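Long-range contacts in uncharacterized SnoaL-like protein (Burkholderia thailandensis E264, PDB 3H3H), which is of unknown function but belongs to the SnoaL-like group of the NTF2 clan, whose cone-shaped fold commonly encloses a pocket for small molecules: residues I18-H24 and P73-W79; Y33-M39 and L55-V61. Where two conformers were deposited one is given. Numbering follows the deposited sequence.

Interaction 1: I18-H24 and P73-W79; sequences IDAWNAH and PDLHFEW
The C-terminal turn of helix 7-22 meets the extended chain that leads into strand 78-84, outermost within the chain, with Asn22 and His76 in register (CA-CA 5.1 Å). His24 leaves the helix at phi/psi 53/42 in a Schellman motif, its N hydrogen-bonded to Trp21 O (2.8 Å). The polar part is carried by Asn22, an m rotamer, which uses its amide as a peptide would, OD1 accepting from Phe77 N (2.7 Å) and ND2 donating to Phe77 O (3.0 Å). His24 NE2 donates to Leu75 O (2.6 Å), and a water joins that oxygen to Asn22 O and His76 ND1. The apolar part rests on Phe77 (chi1 m), which turns toward the helix, its CE2 over one face of Trp21 at 3.5 Å from CG, ring planes 33° apart. Leu75 CD1 lies 4.1 Å from Trp21 CE3, while Ile18 CG1 meets Trp79 CB at 3.9 Å; these bulky groups fill the space between the helix and the extended chain of 75-79. Trp21 also approaches an unidentified ligand. Such packing of the N-terminal helix along the curved sheet is characteristic of the NTF2-like cone.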
loop_
_atom_site.group_PDB
_atom_site.type_symbol
_atom_site.label_atom_id
_atom_site.label_comp_id
_atom_site.label_asym_id
_atom_site.label_seq_id
_atom_site.Cartn_x
_atom_site.Cartn_y
_atom_site.Cartn_z
ATOM N N ILE B 18 0.743 14.638 -5.973
ATOM C CA ILE B 18 2.091 15.128 -5.667
ATOM C C ILE B 18 2.178 16.647 -5.910
ATOM O O ILE B 18 2.681 17.393 -5.078
ATOM C CB ILE B 18 3.132 14.408 -6.508
ATOM C CG1 ILE B 18 3.257 12.955 -6.086
ATOM C CG2 ILE B 18 4.530 15.112 -6.448
ATOM C CD1 ILE B 18 3.962 12.725 -4.769
ATOM N N ASP B 19 1.660 17.072 -7.034
ATOM C CA ASP B 19 1.731 18.499 -7.374
ATOM C C ASP B 19 0.926 19.316 -6.392
ATOM O O ASP B 19 1.338 20.428 -6.086
ATOM C CB ASP B 19 1.243 18.749 -8.781
ATOM C CG ASP B 19 2.250 18.299 -9.839
ATOM O OD1 ASP B 19 3.377 17.898 -9.500
ATOM O OD2 ASP B 19 1.901 18.334 -11.019
ATOM N N ALA B 20 -0.197 18.798 -5.899
ATOM C CA ALA B 20 -1.049 19.571 -4.989
ATOM C C ALA B 20 -0.330 19.775 -3.647
ATOM O O ALA B 20 -0.326 20.878 -3.078
ATOM C CB ALA B 20 -2.394 18.889 -4.772
ATOM N N TRP B 21 0.275 18.715 -3.136
ATOM C CA TRP B 21 1.091 18.806 -1.950
ATOM C C TRP B 21 2.245 19.781 -2.136
ATOM O O TRP B 21 2.480 20.660 -1.304
ATOM C CB TRP B 21 1.601 17.417 -1.540
ATOM C CG TRP B 21 0.522 16.703 -0.743
ATOM C CD1 TRP B 21 -0.355 15.772 -1.196
ATOM C CD2 TRP B 21 0.220 16.916 0.634
ATOM N NE1 TRP B 21 -1.176 15.382 -0.190
ATOM C CE2 TRP B 21 -0.839 16.060 0.947
ATOM C CE3 TRP B 21 0.749 17.733 1.640
ATOM C CZ2 TRP B 21 -1.417 16.031 2.191
ATOM C CZ3 TRP B 21 0.174 17.670 2.902
ATOM C CH2 TRP B 21 -0.880 16.805 3.158
ATOM N N ASN B 22 2.929 19.680 -3.279
ATOM C CA ASN B 22 4.103 20.503 -3.533
ATOM C C ASN B 22 3.759 21.976 -3.684
ATOM O O ASN B 22 4.603 22.871 -3.425
ATOM C CB ASN B 22 4.896 19.949 -4.724
ATOM C CG ASN B 22 5.643 18.681 -4.338
ATOM O OD1 ASN B 22 5.753 18.418 -3.152
ATOM N ND2 ASN B 22 6.151 17.905 -5.299
ATOM N N ALA B 23 2.534 22.221 -4.159
ATOM C CA ALA B 23 1.970 23.556 -4.291
ATOM C C ALA B 23 1.432 24.058 -2.958
ATOM O O ALA B 23 1.052 25.227 -2.843
ATOM C CB ALA B 23 0.887 23.546 -5.306
ATOM N N HIS B 24 1.422 23.185 -1.948
ATOM C CA HIS B 24 0.898 23.546 -0.617
ATOM C C HIS B 24 -0.533 24.119 -0.684
ATOM O O HIS B 24 -0.877 25.153 -0.034
ATOM C CB HIS B 24 1.826 24.529 0.064
ATOM C CG HIS B 24 3.261 24.128 0.063
ATOM N ND1 HIS B 24 4.265 25.040 -0.168
ATOM C CD2 HIS B 24 3.874 22.928 0.232
ATOM C CE1 HIS B 24 5.433 24.421 -0.142
ATOM N NE2 HIS B 24 5.224 23.149 0.133
ATOM N N PRO B 73 6.864 24.820 5.729
ATOM C CA PRO B 73 6.436 25.718 4.649
ATOM C C PRO B 73 7.041 25.411 3.296
ATOM O O PRO B 73 6.508 25.822 2.248
ATOM C CB PRO B 73 6.875 27.109 5.159
ATOM C CG PRO B 73 7.902 26.851 6.116
ATOM C CD PRO B 73 7.560 25.572 6.787
ATOM N N ASP B 74 8.133 24.675 3.306
ATOM C CA ASP B 74 8.761 24.253 2.072
ATOM C C ASP B 74 8.672 22.731 1.961
ATOM O O ASP B 74 9.601 22.066 1.504
ATOM C CB ASP B 74 10.210 24.750 2.031
ATOM C CG ASP B 74 10.318 26.231 2.282
ATOM O OD1 ASP B 74 11.223 26.637 3.039
ATOM O OD2 ASP B 74 9.493 26.994 1.735
ATOM N N LEU B 75 7.539 22.183 2.410
ATOM C CA LEU B 75 7.235 20.775 2.258
ATOM C C LEU B 75 7.316 20.396 0.790
ATOM O O LEU B 75 6.822 21.106 -0.084
ATOM C CB LEU B 75 5.805 20.473 2.758
ATOM C CG LEU B 75 5.269 19.053 2.560
ATOM C CD1 LEU B 75 4.213 18.559 3.602
ATOM C CD2 LEU B 75 4.624 18.886 1.155
ATOM N N HIS B 76 7.916 19.239 0.526
ATOM C CA HIS B 76 8.081 18.797 -0.852
ATOM C C HIS B 76 8.167 17.314 -0.892
ATOM O O HIS B 76 8.948 16.765 -0.142
ATOM C CB HIS B 76 9.371 19.389 -1.393
ATOM C CG HIS B 76 9.611 19.035 -2.824
ATOM N ND1 HIS B 76 8.945 19.655 -3.857
ATOM C CD2 HIS B 76 10.400 18.097 -3.388
ATOM C CE1 HIS B 76 9.309 19.108 -5.000
ATOM N NE2 HIS B 76 10.213 18.181 -4.747
ATOM N N PHE B 77 7.405 16.689 -1.796
ATOM C CA PHE B 77 7.412 15.240 -1.971
ATOM C C PHE B 77 8.018 14.931 -3.322
ATOM O O PHE B 77 7.711 15.608 -4.278
ATOM C CB PHE B 77 6.003 14.716 -2.015
ATOM C CG PHE B 77 5.238 14.846 -0.719
ATOM C CD1 PHE B 77 5.881 15.103 0.498
ATOM C CD2 PHE B 77 3.907 14.631 -0.708
ATOM C CE1 PHE B 77 5.129 15.166 1.670
ATOM C CE2 PHE B 77 3.133 14.709 0.450
ATOM C CZ PHE B 77 3.742 14.952 1.635
ATOM N N GLU B 78 8.875 13.912 -3.390
ATOM C CA GLU B 78 9.392 13.442 -4.687
ATOM C C GLU B 78 8.715 12.169 -5.075
ATOM O O GLU B 78 8.899 11.153 -4.413
ATOM C CB GLU B 78 10.948 13.229 -4.667
ATOM C CG GLU B 78 11.467 12.600 -5.942
ATOM C CD GLU B 78 12.967 12.555 -6.020
ATOM O OE1 GLU B 78 13.639 13.001 -5.075
ATOM O OE2 GLU B 78 13.447 12.067 -7.041
ATOM N N TRP B 79 8.045 12.182 -6.213
ATOM C CA TRP B 79 7.367 10.993 -6.727
ATOM C C TRP B 79 8.321 9.966 -7.290
ATOM O O TRP B 79 9.085 10.271 -8.206
ATOM C CB TRP B 79 6.387 11.413 -7.775
ATOM C CG TRP B 79 5.554 10.357 -8.376
ATOM C CD1 TRP B 79 5.190 9.180 -7.835
ATOM C CD2 TRP B 79 4.912 10.423 -9.664
ATOM N NE1 TRP B 79 4.406 8.479 -8.691
ATOM C CE2 TRP B 79 4.214 9.216 -9.833
ATOM C CE3 TRP B 79 4.858 11.382 -10.675
ATOM C CZ2 TRP B 79 3.441 8.950 -10.961
ATOM C CZ3 TRP B 79 4.111 11.102 -11.843
ATOM C CH2 TRP B 79 3.434 9.892 -11.979
HETATM O O HOH W 1 7.252 21.913 -2.824
#

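Interaction 2: Y33-M39 and L55-V61; sequences YADGFEM and LRGKEQV
In this alpha+beta cone of NTF2 type, strands 37-40 and 54-56 pair antiparallel just before helix 58-71 begins. Glu38 and Arg56 form a non-hydrogen-bonded pair (CA-CA 4.5 Å), Met39 and Leu55 a hydrogen-bonded one (5.2 Å), with Met39 N to Leu55 O and Leu55 N to Met39 O both 2.9 Å. A type II turn, Ala34 to Phe37, bends the chain, its Gly36 accepting positive phi (69°). Lys58, in the first helical turn, has a long aliphatic stem that suits a reach along this corner: chi1 is m, chi2 to chi4 are t, and NZ donates to Tyr33 O (2.8 Å) and also to Leu30 O. Water connects NZ to Asp35 OD1. Phe37 (chi1 p) turns its ring edge to Lys58 CG, 3.9 Å from CE1, and brings CZ to 3.6 Å from CG1 of Val61, a compact branched residue on the side of helix 58-71 turned toward residues 33-39. Met39, a selenomethionine, lies near an unidentified ligand. Arg56 extends on the face it shares with Glu38, where its NH1 makes a long salt bridge to Glu38 OE2 (3.9 Å). At Gly57, the N-cap, phi 90° would jam a CB against the preceding carbonyl; its N donates to Phe37 O at 2.8 Å.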
loop_
_atom_site.group_PDB
_atom_site.type_symbol
_atom_site.label_atom_id
_atom_site.label_comp_id
_atom_site.label_asym_id
_atom_site.label_seq_id
_atom_site.Cartn_x
_atom_site.Cartn_y
_atom_site.Cartn_z
ATOM N N TYR B 33 -10.293 13.784 -2.406
ATOM C CA TYR B 33 -10.817 12.909 -1.338
ATOM C C TYR B 33 -12.321 13.019 -1.237
ATOM O O TYR B 33 -12.893 14.088 -1.427
ATOM C CB TYR B 33 -10.166 13.282 -0.004
ATOM C CG TYR B 33 -8.666 12.999 0.078
ATOM C CD1 TYR B 33 -7.728 13.873 -0.495
ATOM C CD2 TYR B 33 -8.174 11.850 0.665
ATOM C CE1 TYR B 33 -6.419 13.623 -0.446
ATOM C CE2 TYR B 33 -6.853 11.585 0.737
ATOM C CZ TYR B 33 -5.942 12.473 0.177
ATOM O OH TYR B 33 -4.579 12.317 0.283
ATOM N N ALA B 34 -12.939 11.892 -0.917
ATOM C CA ALA B 34 -14.349 11.802 -0.653
ATOM C C ALA B 34 -14.693 12.359 0.742
ATOM O O ALA B 34 -13.849 12.401 1.623
ATOM C CB ALA B 34 -14.794 10.341 -0.736
ATOM N N ASP B 35 -15.919 12.844 0.899
ATOM C CA ASP B 35 -16.378 13.210 2.217
ATOM C C ASP B 35 -16.244 11.998 3.136
ATOM O O ASP B 35 -16.548 10.860 2.759
ATOM C CB ASP B 35 -17.836 13.663 2.177
ATOM C CG ASP B 35 -18.018 14.983 1.418
ATOM O OD1 ASP B 35 -17.130 15.819 1.423
ATOM O OD2 ASP B 35 -19.104 15.179 0.850
ATOM N N GLY B 36 -15.799 12.267 4.360
ATOM C CA GLY B 36 -15.668 11.255 5.339
ATOM C C GLY B 36 -14.584 10.241 5.096
ATOM O O GLY B 36 -14.598 9.174 5.685
ATOM N N PHE B 37 -13.613 10.576 4.267
ATOM C CA PHE B 37 -12.518 9.626 4.032
ATOM C C PHE B 37 -11.750 9.279 5.292
ATOM O O PHE B 37 -11.586 10.102 6.229
ATOM C CB PHE B 37 -11.552 10.151 2.961
ATOM C CG PHE B 37 -10.590 11.187 3.432
ATOM C CD1 PHE B 37 -10.954 12.542 3.459
ATOM C CD2 PHE B 37 -9.290 10.859 3.732
ATOM C CE1 PHE B 37 -10.050 13.494 3.862
ATOM C CE2 PHE B 37 -8.399 11.820 4.152
ATOM C CZ PHE B 37 -8.775 13.137 4.191
ATOM N N GLU B 38 -11.263 8.046 5.311
ATOM C CA GLU B 38 -10.505 7.548 6.430
ATOM C C GLU B 38 -9.047 7.707 6.122
ATOM O O GLU B 38 -8.608 7.351 5.027
ATOM C CB GLU B 38 -10.783 6.070 6.633
ATOM C CG GLU B 38 -12.180 5.733 7.039
ATOM C CD GLU B 38 -12.337 4.226 7.152
ATOM O OE1 GLU B 38 -11.814 3.670 8.131
ATOM O OE2 GLU B 38 -12.936 3.603 6.243
HETATM N N MSE B 39 -8.298 8.170 7.121
HETATM C CA MSE B 39 -6.840 8.372 7.022
HETATM C C MSE B 39 -6.154 7.597 8.122
HETATM O O MSE B 39 -6.570 7.670 9.294
HETATM C CB MSE B 39 -6.440 9.860 7.090
HETATM C CG MSE B 39 -4.920 10.156 6.897
HETATM SE SE MSE B 39 -4.394 9.667 5.113
HETATM C CE MSE B 39 -2.564 9.145 5.473
ATOM N N LEU B 55 -7.903 8.959 11.540
ATOM C CA LEU B 55 -8.684 10.165 11.596
ATOM C C LEU B 55 -9.648 10.017 10.418
ATOM O O LEU B 55 -9.393 9.256 9.522
ATOM C CB LEU B 55 -7.811 11.384 11.427
ATOM C CG LEU B 55 -6.825 11.765 12.550
ATOM C CD1 LEU B 55 -5.947 12.854 12.038
ATOM C CD2 LEU B 55 -7.588 12.151 13.789
ATOM N N ARG B 56 -10.740 10.775 10.441
ATOM C CA ARG B 56 -11.763 10.691 9.400
ATOM C C ARG B 56 -12.297 12.041 9.031
ATOM O O ARG B 56 -12.551 12.874 9.882
ATOM C CB ARG B 56 -12.930 9.838 9.876
ATOM C CG ARG B 56 -14.023 9.613 8.888
ATOM C CD ARG B 56 -15.047 8.594 9.435
ATOM N NE ARG B 56 -15.930 8.144 8.378
ATOM C CZ ARG B 56 -16.005 6.917 7.870
ATOM N NH1 ARG B 56 -15.293 5.906 8.351
ATOM N NH2 ARG B 56 -16.863 6.706 6.885
ATOM N N GLY B 57 -12.484 12.239 7.736
ATOM C CA GLY B 57 -13.160 13.410 7.244
ATOM C C GLY B 57 -12.269 14.579 6.949
ATOM O O GLY B 57 -11.174 14.729 7.515
ATOM N N LYS B 58 -12.781 15.461 6.086
ATOM C CA LYS B 58 -11.990 16.609 5.637
ATOM C C LYS B 58 -11.728 17.660 6.725
ATOM O O LYS B 58 -10.665 18.261 6.715
ATOM C CB LYS B 58 -12.660 17.244 4.425
ATOM C CG LYS B 58 -12.704 16.309 3.229
ATOM C CD LYS B 58 -13.126 17.021 1.940
ATOM C CE LYS B 58 -12.955 16.183 0.773
ATOM N NZ LYS B 58 -13.366 16.757 -0.594
ATOM N N GLU B 59 -12.662 17.875 7.657
ATOM C CA GLU B 59 -12.460 18.861 8.705
ATOM C C GLU B 59 -11.332 18.346 9.582
ATOM O O GLU B 59 -10.333 19.034 9.813
ATOM C CB GLU B 59 -13.739 19.073 9.534
ATOM C CG GLU B 59 -13.514 19.935 10.798
ATOM C CD GLU B 59 -14.748 20.028 11.713
ATOM O OE1 GLU B 59 -15.624 19.129 11.684
ATOM O OE2 GLU B 59 -14.839 21.011 12.475
ATOM N N GLN B 60 -11.478 17.104 10.019
ATOM C CA GLN B 60 -10.554 16.579 11.026
ATOM C C GLN B 60 -9.169 16.347 10.415
ATOM O O GLN B 60 -8.149 16.765 10.963
ATOM C CB GLN B 60 -11.082 15.298 11.652
ATOM C CG GLN B 60 -10.126 14.749 12.642
ATOM C CD GLN B 60 -10.670 13.570 13.391
ATOM O OE1 GLN B 60 -11.017 12.538 12.796
ATOM N NE2 GLN B 60 -10.722 13.694 14.717
ATOM N N VAL B 61 -9.131 15.643 9.290
ATOM C CA VAL B 61 -7.846 15.352 8.644
ATOM C C VAL B 61 -7.244 16.613 8.049
ATOM O O VAL B 61 -6.064 16.869 8.227
ATOM C CB VAL B 61 -7.982 14.247 7.579
ATOM C CG1 VAL B 61 -6.595 14.011 6.958
ATOM C CG2 VAL B 61 -8.538 12.957 8.205
HETATM O O HOH W 2 -16.035 16.958 -0.670
HETATM O O HOH W 3 -15.439 14.952 5.120
#

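From the N terminus, helix 7-22 supplies the first half of interaction 1, and the short helix 26-30 leads on to residues 33-39. Interaction 2 closes the smaller loop, around helix 42-48, when residues 55-61 return beside them. Helix 58-71 then carries the chain to residues 73-79, closing the larger loop, so interaction 2 is nested within interaction 1. Their centres lie about 20 Å apart and the two do not touch; they work at different borders of one sheet: 54-56 and 78-84 are its outermost strands within the chain. Trp65 of helix 58-71 bridges the regions, meeting Trp21 of one contact and Tyr33 and Met39 of the other.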